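Pre-mRNA splicing helicase-like protein (Chaetomium thermophilum, PDB 4RVQ) is the spliceosomal helicase Brr2, which probably unwinds RNA during pre-mRNA splicing as its relatives do, and carries a noncanonical PWI domain that may bind protein or RNA. Local coordinates at residues A[21-26]-A[90-95]; A[68-73]-A[84-89]; A[96-101]-A[121-126]. All coordinates share one frame; numbering follows the deposited sequence.

How the contacts relate
The centre of contact 1 sits about 4 Å from the centre of the chain, and the other two flank it. The centres of contacts 1 and 2 are about 13 Å apart, those of contacts 1 and 3 about 9 Å. Leu24 CD1 and Leu85 CD2, 3.6 Å apart, continue the apolar packing from contact 1 into contact 2. Toward contact 3 the join is largely polar: Lys91 NZ forms a salt bridge with Glu125 OE2 at 2.7 Å, and Arg100 NE probably hydrogen-bonds Ala21 O. Contacts 2 and 3 do not touch and lie on opposite sides of the chain's centre. Contacts 1 and 3 share helix 89-99. The sulfate and ethanediols, probably from the crystallisation liquor, mark no established functional site.

Contact 1 (A[21-26]-A[90-95]); sequences AYWLQR and DKVVWL. With EDO (1,2-ethanediol), chain G.
Val92 of helix 89-99 meets Trp23 and Leu24 at the start of helix 23-29, joining two helices deep within the all-helical PWI-like domain. The approach is close at backbone level too, with Leu24 CA and Val92 CA 7.2 Å apart. From CB, which points toward segment 21-26, the valine splits into two methyls with different partners. Val92 CG1 stands anti to the backbone N (chi1 175°) and meets Leu24 CD2 at 4.0 Å. Val92 CG2, beside the backbone N, comes within 3.8 Å of Trp23 CZ3, on the six-membered part of the indole, and approaches the ring obliquely. Both neighbours cross the valine at about a right angle, and its two methyls divide them. All three residues are buried, and the joint is purely apolar. Leu46 of helix 35-50 also touches Leu24, while Val14 packs on Trp23.

On another side of helix 89-99, Trp94 packs against Ile110, Glu113 and Met114 of helix 104-116, and a bound ethanediol lies at its indole edge. A leucine in its place would lack the indole N-H and is likely to leave part of that packing unfilled and the ethanediol without its donor. The same ethanediol gives a hydrogen bond from O2 to Asp90 OD1 at 2.9 Å, measured for one of two deposited conformers of the aspartate. Its other hydroxyl lies near the ring plane, where Trp94 NE1 donates to ethanediol O1 across 3.2 Å with an N-H...O angle of 145°.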
loop_
_atom_site.group_PDB
_atom_site.type_symbol
_atom_site.label_atom_id
_atom_site.label_comp_id
_atom_site.label_asym_id
_atom_site.label_seq_id
_atom_site.Cartn_x
_atom_site.Cartn_y
_atom_site.Cartn_z
ATOM N N ALA A 21 -1.443 9.825 -4.026
ATOM C CA ALA A 21 -2.156 9.074 -5.044
ATOM C C ALA A 21 -1.260 8.178 -5.896
ATOM O O ALA A 21 -1.774 7.204 -6.469
ATOM C CB ALA A 21 -2.875 10.052 -5.961
ATOM N N TYR A 22 0.035 8.494 -5.995
ATOM C CA TYR A 22 0.966 7.762 -6.841
ATOM C C TYR A 22 2.064 7.055 -6.034
ATOM O O TYR A 22 2.994 6.543 -6.642
ATOM C CB TYR A 22 1.601 8.713 -7.860
ATOM C CG TYR A 22 0.605 9.334 -8.795
ATOM C CD1 TYR A 22 0.229 8.694 -9.945
ATOM C CD2 TYR A 22 0.025 10.564 -8.519
ATOM C CE1 TYR A 22 -0.681 9.267 -10.830
ATOM C CE2 TYR A 22 -0.863 11.163 -9.372
ATOM C CZ TYR A 22 -1.241 10.513 -10.516
ATOM O OH TYR A 22 -2.127 11.051 -11.414
ATOM N N TRP A 23 1.969 6.999 -4.707
ATOM C CA TRP A 23 3.038 6.397 -3.920
ATOM C C TRP A 23 3.302 4.963 -4.337
ATOM O O TRP A 23 4.446 4.564 -4.540
ATOM C CB TRP A 23 2.644 6.473 -2.434
ATOM C CG TRP A 23 3.690 5.871 -1.485
ATOM C CD1 TRP A 23 4.739 6.543 -0.903
ATOM C CD2 TRP A 23 3.815 4.504 -1.084
ATOM N NE1 TRP A 23 5.481 5.677 -0.132
ATOM C CE2 TRP A 23 4.946 4.415 -0.242
ATOM C CE3 TRP A 23 3.084 3.352 -1.333
ATOM C CZ2 TRP A 23 5.342 3.220 0.360
ATOM C CZ3 TRP A 23 3.493 2.148 -0.731
ATOM C CH2 TRP A 23 4.606 2.106 0.086
ATOM N N LEU A 24 2.237 4.169 -4.457
ATOM C CA LEU A 24 2.409 2.759 -4.796
ATOM C C LEU A 24 3.042 2.619 -6.174
ATOM O O LEU A 24 3.980 1.833 -6.387
ATOM C CB LEU A 24 1.089 2.022 -4.701
ATOM C CG LEU A 24 1.132 0.554 -5.123
ATOM C CD1 LEU A 24 2.132 -0.256 -4.298
ATOM C CD2 LEU A 24 -0.239 -0.053 -5.073
ATOM N N GLN A 25 2.503 3.360 -7.158
ATOM C CA GLN A 25 3.027 3.322 -8.507
ATOM C C GLN A 25 4.502 3.680 -8.525
ATOM O O GLN A 25 5.286 3.089 -9.283
ATOM C CB GLN A 25 2.195 4.234 -9.398
ATOM C CG GLN A 25 2.582 4.079 -10.846
ATOM C CD GLN A 25 1.657 4.786 -11.814
ATOM O OE1 GLN A 25 0.522 5.098 -11.484
ATOM N NE2 GLN A 25 2.143 5.012 -13.009
ATOM N N ARG A 26 4.922 4.661 -7.717
ATOM C CA ARG A 26 6.342 5.023 -7.658
ATOM C C ARG A 26 7.179 3.932 -7.061
ATOM O O ARG A 26 8.293 3.696 -7.528
ATOM C CB ARG A 26 6.631 6.281 -6.859
ATOM C CG ARG A 26 6.227 7.524 -7.514
ATOM C CD ARG A 26 6.849 8.760 -6.834
ATOM N NE ARG A 26 6.565 8.846 -5.403
ATOM C CZ ARG A 26 5.410 9.244 -4.874
ATOM N NH1 ARG A 26 4.403 9.638 -5.641
ATOM N NH2 ARG A 26 5.252 9.251 -3.559
ATOM N N ASP A 90 -3.329 -2.294 4.724
ATOM C CA ASP A 90 -4.438 -1.401 5.003
ATOM C C ASP A 90 -4.100 0.046 4.607
ATOM O O ASP A 90 -4.897 0.722 3.936
ATOM C CB ASP A 90 -4.823 -1.437 6.473
ATOM C CG ASP A 90 -5.460 -2.724 6.879
ATOM O OD1 ASP A 90 -6.268 -3.292 6.110
ATOM O OD2 ASP A 90 -5.194 -3.167 8.016
ATOM N N LYS A 91 -2.926 0.521 4.999
ATOM C CA LYS A 91 -2.516 1.852 4.628
ATOM C C LYS A 91 -2.459 2.019 3.121
ATOM O O LYS A 91 -2.934 3.037 2.583
ATOM C CB LYS A 91 -1.139 2.175 5.185
ATOM C CG LYS A 91 -1.083 2.743 6.565
ATOM C CD LYS A 91 0.316 3.087 7.000
ATOM C CE LYS A 91 0.312 3.971 8.221
ATOM N NZ LYS A 91 1.644 4.140 8.818
ATOM N N VAL A 92 -1.810 1.087 2.434
ATOM C CA VAL A 92 -1.626 1.252 1.006
ATOM C C VAL A 92 -2.977 1.282 0.287
ATOM O O VAL A 92 -3.225 2.152 -0.555
ATOM C CB VAL A 92 -0.727 0.146 0.441
ATOM C CG1 VAL A 92 -0.625 0.221 -1.099
ATOM C CG2 VAL A 92 0.669 0.275 1.015
ATOM N N VAL A 93 -3.861 0.356 0.584
ATOM C CA VAL A 93 -5.126 0.259 -0.116
ATOM C C VAL A 93 -5.980 1.493 0.189
ATOM O O VAL A 93 -6.509 2.154 -0.719
ATOM C CB VAL A 93 -5.871 -1.043 0.284
ATOM C CG1 VAL A 93 -7.270 -1.017 -0.198
ATOM C CG2 VAL A 93 -5.139 -2.290 -0.250
ATOM N N TRP A 94 -6.196 1.775 1.472
ATOM C CA TRP A 94 -7.115 2.815 1.847
ATOM C C TRP A 94 -6.602 4.202 1.570
ATOM O O TRP A 94 -7.367 5.083 1.147
ATOM C CB TRP A 94 -7.546 2.654 3.310
ATOM C CG TRP A 94 -8.480 1.491 3.475
ATOM C CD1 TRP A 94 -8.201 0.252 3.952
ATOM C CD2 TRP A 94 -9.861 1.489 3.169
ATOM N NE1 TRP A 94 -9.312 -0.511 3.960
ATOM C CE2 TRP A 94 -10.364 0.210 3.478
ATOM C CE3 TRP A 94 -10.738 2.448 2.668
ATOM C CZ2 TRP A 94 -11.687 -0.118 3.296
ATOM C CZ3 TRP A 94 -12.066 2.116 2.486
ATOM C CH2 TRP A 94 -12.529 0.837 2.774
ATOM N N LEU A 95 -5.345 4.487 1.872
ATOM C CA LEU A 95 -4.819 5.807 1.644
ATOM C C LEU A 95 -4.637 6.134 0.170
ATOM O O LEU A 95 -4.755 7.301 -0.212
ATOM C CB LEU A 95 -3.541 6.063 2.418
ATOM C CG LEU A 95 -3.670 6.046 3.937
ATOM C CD1 LEU A 95 -2.327 6.077 4.599
ATOM C CD2 LEU A 95 -4.606 7.150 4.404
HETATM C C1 EDO G . -8.602 -4.523 3.477
HETATM O O1 EDO G . -9.736 -3.659 3.633
HETATM C C2 EDO G . -7.418 -3.682 3.016
HETATM O O2 EDO G . -6.186 -4.312 3.380
#

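Contact 2 (A[68-73]-A[84-89]); sequences NDLMEL and KLIENR. With SO4 (sulfate ion), chain B.
Leu70 on helix 63-73 reaches Leu85 and Ile86 on helix 79-87 with a single methyl, an apolar packing of consecutive helices in the all-helical PWI-like domain. In the conformer described, one of two deposited, Leu70 CD2 lies 3.9 Å from Ile86 CG1 and 4.0 Å from Leu85 CB, the root of that side chain. Leu70 slides past Ile86 in the opposite direction but crosses Leu85 at about a right angle. One shell out, Val82 also packs on Leu70, and Trp23 of helix 23-29 backs Leu85.

After Ile86, past Asn88, the chain enters helix 89-99. Arg89 NH1 donates to Ile86 O at 2.8 Å, from above the carbonyl plane, while Arg89 N reaches that oxygen from the opposite face. The Arg89 chain, extended from CG to NE, carries the guanidinium to the sulfate, which lies at its edge: Arg89 NH1 binds sulfate O3 at 3.0 Å and Arg89 NH2 binds sulfate O2 at 2.9 Å, with N-H...O angles of 169° and 173°. The chemistry thus divides: between segments 68-73 and 84-89 the touching atoms are all apolar, while two nearly straight bonds to the sulfate and one to a carbonyl probably fix the guanidinium's rotation.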
loop_
_atom_site.group_PDB
_atom_site.type_symbol
_atom_site.label_atom_id
_atom_site.label_comp_id
_atom_site.label_asym_id
_atom_site.label_seq_id
_atom_site.Cartn_x
_atom_site.Cartn_y
_atom_site.Cartn_z
ATOM N N ASN A 68 1.108 -15.027 -2.165
ATOM C CA ASN A 68 1.377 -15.771 -3.388
ATOM C C ASN A 68 1.132 -14.919 -4.631
ATOM O O ASN A 68 1.971 -14.884 -5.539
ATOM C CB ASN A 68 0.542 -17.036 -3.432
ATOM C CG ASN A 68 1.155 -18.172 -2.613
ATOM O OD1 ASN A 68 2.327 -18.127 -2.188
ATOM N ND2 ASN A 68 0.358 -19.195 -2.387
ATOM N N ASP A 69 0.009 -14.228 -4.668
ATOM C CA ASP A 69 -0.333 -13.455 -5.830
ATOM C C ASP A 69 0.614 -12.278 -6.007
ATOM O O ASP A 69 1.022 -11.955 -7.118
ATOM C CB ASP A 69 -1.782 -12.981 -5.755
ATOM C CG ASP A 69 -2.785 -14.120 -5.924
ATOM O OD1 ASP A 69 -2.378 -15.246 -6.253
ATOM O OD2 ASP A 69 -3.984 -13.868 -5.688
ATOM N N LEU A 70 0.989 -11.616 -4.919
ATOM C CA LEU A 70 1.905 -10.488 -5.017
ATOM C C LEU A 70 3.313 -10.951 -5.457
ATOM O O LEU A 70 4.005 -10.260 -6.219
ATOM C CB LEU A 70 1.907 -9.629 -3.722
ATOM C CG LEU A 70 2.176 -8.135 -3.825
ATOM C CD1 LEU A 70 1.095 -7.449 -4.624
ATOM C CD2 LEU A 70 2.296 -7.526 -2.439
ATOM N N MET A 71 3.749 -12.110 -4.945
ATOM C CA MET A 71 5.075 -12.565 -5.327
ATOM C C MET A 71 5.120 -12.827 -6.841
ATOM O O MET A 71 6.116 -12.522 -7.492
ATOM C CB MET A 71 5.476 -13.824 -4.557
ATOM C CG MET A 71 5.775 -13.518 -3.081
ATOM S SD MET A 71 6.373 -14.910 -2.108
ATOM C CE MET A 71 4.958 -16.047 -2.232
ATOM N N GLU A 72 4.074 -13.443 -7.395
ATOM C CA GLU A 72 4.007 -13.666 -8.823
ATOM C C GLU A 72 3.953 -12.338 -9.603
ATOM O O GLU A 72 4.593 -12.213 -10.640
ATOM C CB GLU A 72 2.789 -14.501 -9.162
ATOM C CG GLU A 72 2.685 -14.793 -10.664
ATOM C CD GLU A 72 1.541 -15.711 -11.040
ATOM O OE1 GLU A 72 1.006 -15.594 -12.178
ATOM O OE2 GLU A 72 1.158 -16.565 -10.217
ATOM N N LEU A 73 3.231 -11.354 -9.072
ATOM C CA LEU A 73 3.114 -10.070 -9.737
ATOM C C LEU A 73 4.482 -9.425 -9.902
ATOM O O LEU A 73 4.743 -8.717 -10.889
ATOM C CB LEU A 73 2.188 -9.161 -8.934
ATOM C CG LEU A 73 1.866 -7.808 -9.563
ATOM C CD1 LEU A 73 1.005 -8.012 -10.857
ATOM C CD2 LEU A 73 1.112 -6.917 -8.574
ATOM N N LYS A 84 6.952 -5.368 2.315
ATOM C CA LYS A 84 6.611 -4.009 2.735
ATOM C C LYS A 84 5.149 -3.676 2.411
ATOM O O LYS A 84 4.434 -3.065 3.206
ATOM C CB LYS A 84 7.545 -2.998 2.067
ATOM C CG LYS A 84 7.259 -1.559 2.407
ATOM C CD LYS A 84 8.350 -0.625 1.937
ATOM C CE LYS A 84 8.118 0.799 2.258
ATOM N NZ LYS A 84 9.123 1.610 1.518
ATOM N N LEU A 85 4.714 -4.066 1.214
ATOM C CA LEU A 85 3.348 -3.788 0.821
ATOM C C LEU A 85 2.343 -4.565 1.678
ATOM O O LEU A 85 1.341 -4.055 2.139
ATOM C CB LEU A 85 3.146 -4.094 -0.669
ATOM C CG LEU A 85 3.981 -3.204 -1.607
ATOM C CD1 LEU A 85 3.671 -3.593 -3.051
ATOM C CD2 LEU A 85 3.760 -1.709 -1.374
ATOM N N ILE A 86 2.654 -5.844 1.921
ATOM C CA ILE A 86 1.765 -6.662 2.736
ATOM C C ILE A 86 1.680 -6.157 4.185
ATOM O O ILE A 86 0.599 -6.048 4.757
ATOM C CB ILE A 86 2.196 -8.137 2.704
ATOM C CG1 ILE A 86 2.042 -8.673 1.284
ATOM C CG2 ILE A 86 1.380 -8.951 3.674
ATOM C CD1 ILE A 86 2.542 -10.102 1.116
ATOM N N GLU A 87 2.814 -5.802 4.778
ATOM C CA GLU A 87 2.829 -5.269 6.141
ATOM C C GLU A 87 1.974 -4.008 6.252
ATOM O O GLU A 87 1.416 -3.727 7.302
ATOM C CB GLU A 87 4.255 -4.948 6.580
ATOM C CG GLU A 87 5.187 -6.173 6.737
ATOM C CD GLU A 87 4.895 -7.021 7.942
ATOM O OE1 GLU A 87 3.950 -6.730 8.681
ATOM O OE2 GLU A 87 5.651 -8.018 8.128
ATOM N N ASN A 88 1.919 -3.241 5.169
ATOM C CA ASN A 88 1.169 -1.991 5.090
ATOM C C ASN A 88 -0.097 -2.106 4.267
ATOM O O ASN A 88 -0.564 -1.090 3.751
ATOM C CB ASN A 88 2.087 -0.907 4.518
ATOM C CG ASN A 88 3.196 -0.530 5.470
ATOM O OD1 ASN A 88 2.924 0.020 6.543
ATOM N ND2 ASN A 88 4.410 -0.831 5.109
ATOM N N ARG A 89 -0.685 -3.288 4.156
ATOM C CA ARG A 89 -1.773 -3.453 3.207
ATOM C C ARG A 89 -2.929 -2.502 3.480
ATOM O O ARG A 89 -3.483 -1.949 2.524
ATOM C CB ARG A 89 -2.201 -4.913 3.145
ATOM C CG ARG A 89 -2.635 -5.506 4.453
ATOM C CD ARG A 89 -2.616 -7.037 4.386
ATOM N NE ARG A 89 -2.995 -7.692 5.645
ATOM C CZ ARG A 89 -2.184 -7.882 6.686
ATOM N NH1 ARG A 89 -0.937 -7.493 6.665
ATOM N NH2 ARG A 89 -2.645 -8.479 7.762
HETATM S S SO4 B . -0.021 -8.102 10.439
HETATM O O1 SO4 B . -0.656 -6.920 11.024
HETATM O O2 SO4 B . -1.052 -9.099 10.074
HETATM O O3 SO4 B . 0.675 -7.649 9.248
HETATM O O4 SO4 B . 0.856 -8.627 11.429
#

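Contact 3 (A[96-101]-A[121-126]); sequences TRLARA and WILDEL. With EDO (1,2-ethanediol), chain F.
Leu98 and Leu126 bring their CD2 methyls together at 3.7 Å, the closest approach between segments 96-101 and 121-126. Both side chains leave their helices toward the opposite segment, and both hold CG anti to the backbone N (chi1 -176° for Leu98, -178° for Leu126). Matching torsions do not make them parallel, however: the two side chains cross obliquely, so the meeting is of one methyl with another.

Leu123, one turn earlier than Leu126, is turned differently. Its CB does not point across the interface, yet its CG lies beside the backbone N and its branched end swings closer, bringing Leu123 CD2 to 4.2 Å from Leu98 CD2. One methyl of Leu98 is thus approached by a methyl from each of two leucines on helix 120-127. The backbones stay well apart, with Leu98 CA and Leu123 CA separated by 10.3 Å, which means that the side chains alone span the interval. The contact is correspondingly modest, burying 79 Å² summed over both segments.

Neighbouring parts of the fold add to it: Arg107 of helix 104-116 touches Leu98, and Ala16 packs on Leu126. On a different side of helix 89-99, the extended chain of Arg97 carries its guanidinium to Glu113, with which NH1 forms a salt bridge. Arg97 NH1 also makes a weak hydrogen bond to O1 of an ethanediol at 2.9 Å, bent to an N-H...O angle of 130°; Glu52 also binds this ethanediol.

Such leucine packing between helices 89-99 and 120-127, with helix 104-116 between them in sequence, is part of the apolar core of this all-helical, noncanonical PWI domain.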
loop_
_atom_site.group_PDB
_atom_site.type_symbol
_atom_site.label_atom_id
_atom_site.label_comp_id
_atom_site.label_asym_id
_atom_site.label_seq_id
_atom_site.Cartn_x
_atom_site.Cartn_y
_atom_site.Cartn_z
ATOM N N THR A 96 -4.350 5.134 -0.667
ATOM C CA THR A 96 -4.318 5.373 -2.104
ATOM C C THR A 96 -5.719 5.799 -2.573
ATOM O O THR A 96 -5.892 6.756 -3.332
ATOM C CB THR A 96 -3.814 4.156 -2.869
ATOM O OG1 THR A 96 -2.463 3.890 -2.464
ATOM C CG2 THR A 96 -3.848 4.387 -4.350
ATOM N N ARG A 97 -6.741 5.050 -2.157
ATOM C CA ARG A 97 -8.096 5.371 -2.513
ATOM C C ARG A 97 -8.474 6.766 -2.007
ATOM O O ARG A 97 -9.057 7.580 -2.741
ATOM C CB ARG A 97 -9.062 4.320 -1.972
ATOM C CG ARG A 97 -10.458 4.506 -2.495
ATOM C CD ARG A 97 -11.440 3.458 -1.940
ATOM N NE ARG A 97 -12.801 3.861 -2.256
ATOM C CZ ARG A 97 -13.881 3.483 -1.590
ATOM N NH1 ARG A 97 -13.777 2.603 -0.629
ATOM N NH2 ARG A 97 -15.063 3.995 -1.888
ATOM N N LEU A 98 -8.184 7.043 -0.758
ATOM C CA LEU A 98 -8.530 8.342 -0.176
ATOM C C LEU A 98 -7.817 9.477 -0.895
ATOM O O LEU A 98 -8.423 10.530 -1.184
ATOM C CB LEU A 98 -8.261 8.347 1.332
ATOM C CG LEU A 98 -8.664 9.608 2.098
ATOM C CD1 LEU A 98 -10.124 9.938 1.933
ATOM C CD2 LEU A 98 -8.303 9.441 3.559
ATOM N N ALA A 99 -6.539 9.297 -1.193
ATOM C CA ALA A 99 -5.778 10.359 -1.867
ATOM C C ALA A 99 -6.362 10.691 -3.221
ATOM O O ALA A 99 -6.173 11.799 -3.725
ATOM C CB ALA A 99 -4.320 9.970 -2.013
ATOM N N ARG A 100 -7.000 9.723 -3.856
ATOM C CA ARG A 100 -7.599 9.873 -5.174
ATOM C C ARG A 100 -9.039 10.397 -5.133
ATOM O O ARG A 100 -9.577 10.679 -6.221
ATOM C CB ARG A 100 -7.491 8.535 -5.931
ATOM C CG ARG A 100 -6.076 8.280 -6.345
ATOM C CD ARG A 100 -5.789 6.856 -6.823
ATOM N NE ARG A 100 -4.509 6.839 -7.566
ATOM C CZ ARG A 100 -4.417 7.267 -8.812
ATOM N NH1 ARG A 100 -5.504 7.478 -9.535
ATOM N NH2 ARG A 100 -3.249 7.463 -9.363
ATOM N N ALA A 101 -9.629 10.591 -3.968
ATOM C CA ALA A 101 -10.999 11.044 -3.815
ATOM C C ALA A 101 -11.004 12.566 -3.654
ATOM O O ALA A 101 -10.398 13.116 -2.751
ATOM C CB ALA A 101 -11.648 10.366 -2.646
ATOM N N TRP A 121 -6.817 4.522 13.611
ATOM C CA TRP A 121 -5.409 4.800 13.824
ATOM C C TRP A 121 -4.738 5.408 12.596
ATOM O O TRP A 121 -3.867 6.247 12.713
ATOM C CB TRP A 121 -4.666 3.539 14.286
ATOM C CG TRP A 121 -4.395 2.489 13.288
ATOM C CD1 TRP A 121 -5.200 1.402 12.946
ATOM C CD2 TRP A 121 -3.219 2.377 12.480
ATOM N NE1 TRP A 121 -4.587 0.663 11.961
ATOM C CE2 TRP A 121 -3.364 1.216 11.670
ATOM C CE3 TRP A 121 -2.046 3.123 12.395
ATOM C CZ2 TRP A 121 -2.378 0.806 10.784
ATOM C CZ3 TRP A 121 -1.085 2.716 11.525
ATOM C CH2 TRP A 121 -1.257 1.560 10.732
ATOM N N ILE A 122 -5.167 4.979 11.408
ATOM C CA ILE A 122 -4.602 5.509 10.171
ATOM C C ILE A 122 -5.069 6.939 9.926
ATOM O O ILE A 122 -4.266 7.801 9.560
ATOM C CB ILE A 122 -4.923 4.612 8.967
ATOM C CG1 ILE A 122 -4.356 3.201 9.203
ATOM C CG2 ILE A 122 -4.393 5.241 7.690
ATOM C CD1 ILE A 122 -4.631 2.247 8.040
ATOM N N LEU A 123 -6.336 7.197 10.149
ATOM C CA LEU A 123 -6.861 8.542 10.032
ATOM C C LEU A 123 -6.225 9.493 11.039
ATOM O O LEU A 123 -5.958 10.646 10.720
ATOM C CB LEU A 123 -8.374 8.547 10.158
ATOM C CG LEU A 123 -9.081 7.820 9.025
ATOM C CD1 LEU A 123 -10.580 7.700 9.327
ATOM C CD2 LEU A 123 -8.828 8.505 7.658
ATOM N N ASP A 124 -5.974 9.011 12.272
ATOM C CA ASP A 124 -5.283 9.831 13.249
ATOM C C ASP A 124 -3.891 10.172 12.779
ATOM O O ASP A 124 -3.414 11.301 12.946
ATOM C CB ASP A 124 -5.172 9.091 14.576
ATOM C CG ASP A 124 -6.455 9.067 15.369
ATOM O OD1 ASP A 124 -7.408 9.798 15.080
ATOM O OD2 ASP A 124 -6.501 8.305 16.365
ATOM N N GLU A 125 -3.206 9.219 12.169
ATOM C CA GLU A 125 -1.880 9.488 11.636
ATOM C C GLU A 125 -1.967 10.543 10.520
ATOM O O GLU A 125 -1.161 11.479 10.446
ATOM C CB GLU A 125 -1.315 8.189 11.071
ATOM C CG GLU A 125 0.047 7.962 11.369
ATOM C CD GLU A 125 0.684 6.718 10.845
ATOM O OE1 GLU A 125 1.025 5.860 11.671
ATOM O OE2 GLU A 125 1.012 6.610 9.699
ATOM N N LEU A 126 -2.931 10.372 9.618
ATOM C CA LEU A 126 -3.022 11.246 8.447
ATOM C C LEU A 126 -3.361 12.679 8.842
ATOM O O LEU A 126 -2.726 13.617 8.378
ATOM C CB LEU A 126 -4.084 10.710 7.496
ATOM C CG LEU A 126 -4.277 11.485 6.209
ATOM C CD1 LEU A 126 -2.994 11.450 5.400
ATOM C CD2 LEU A 126 -5.437 10.931 5.432
HETATM C C1 EDO F . -10.832 -0.060 -0.221
HETATM O O1 EDO F . -12.052 0.271 -0.842
HETATM C C2 EDO F . -10.799 -1.547 0.081
HETATM O O2 EDO F . -10.745 -2.233 -1.178
#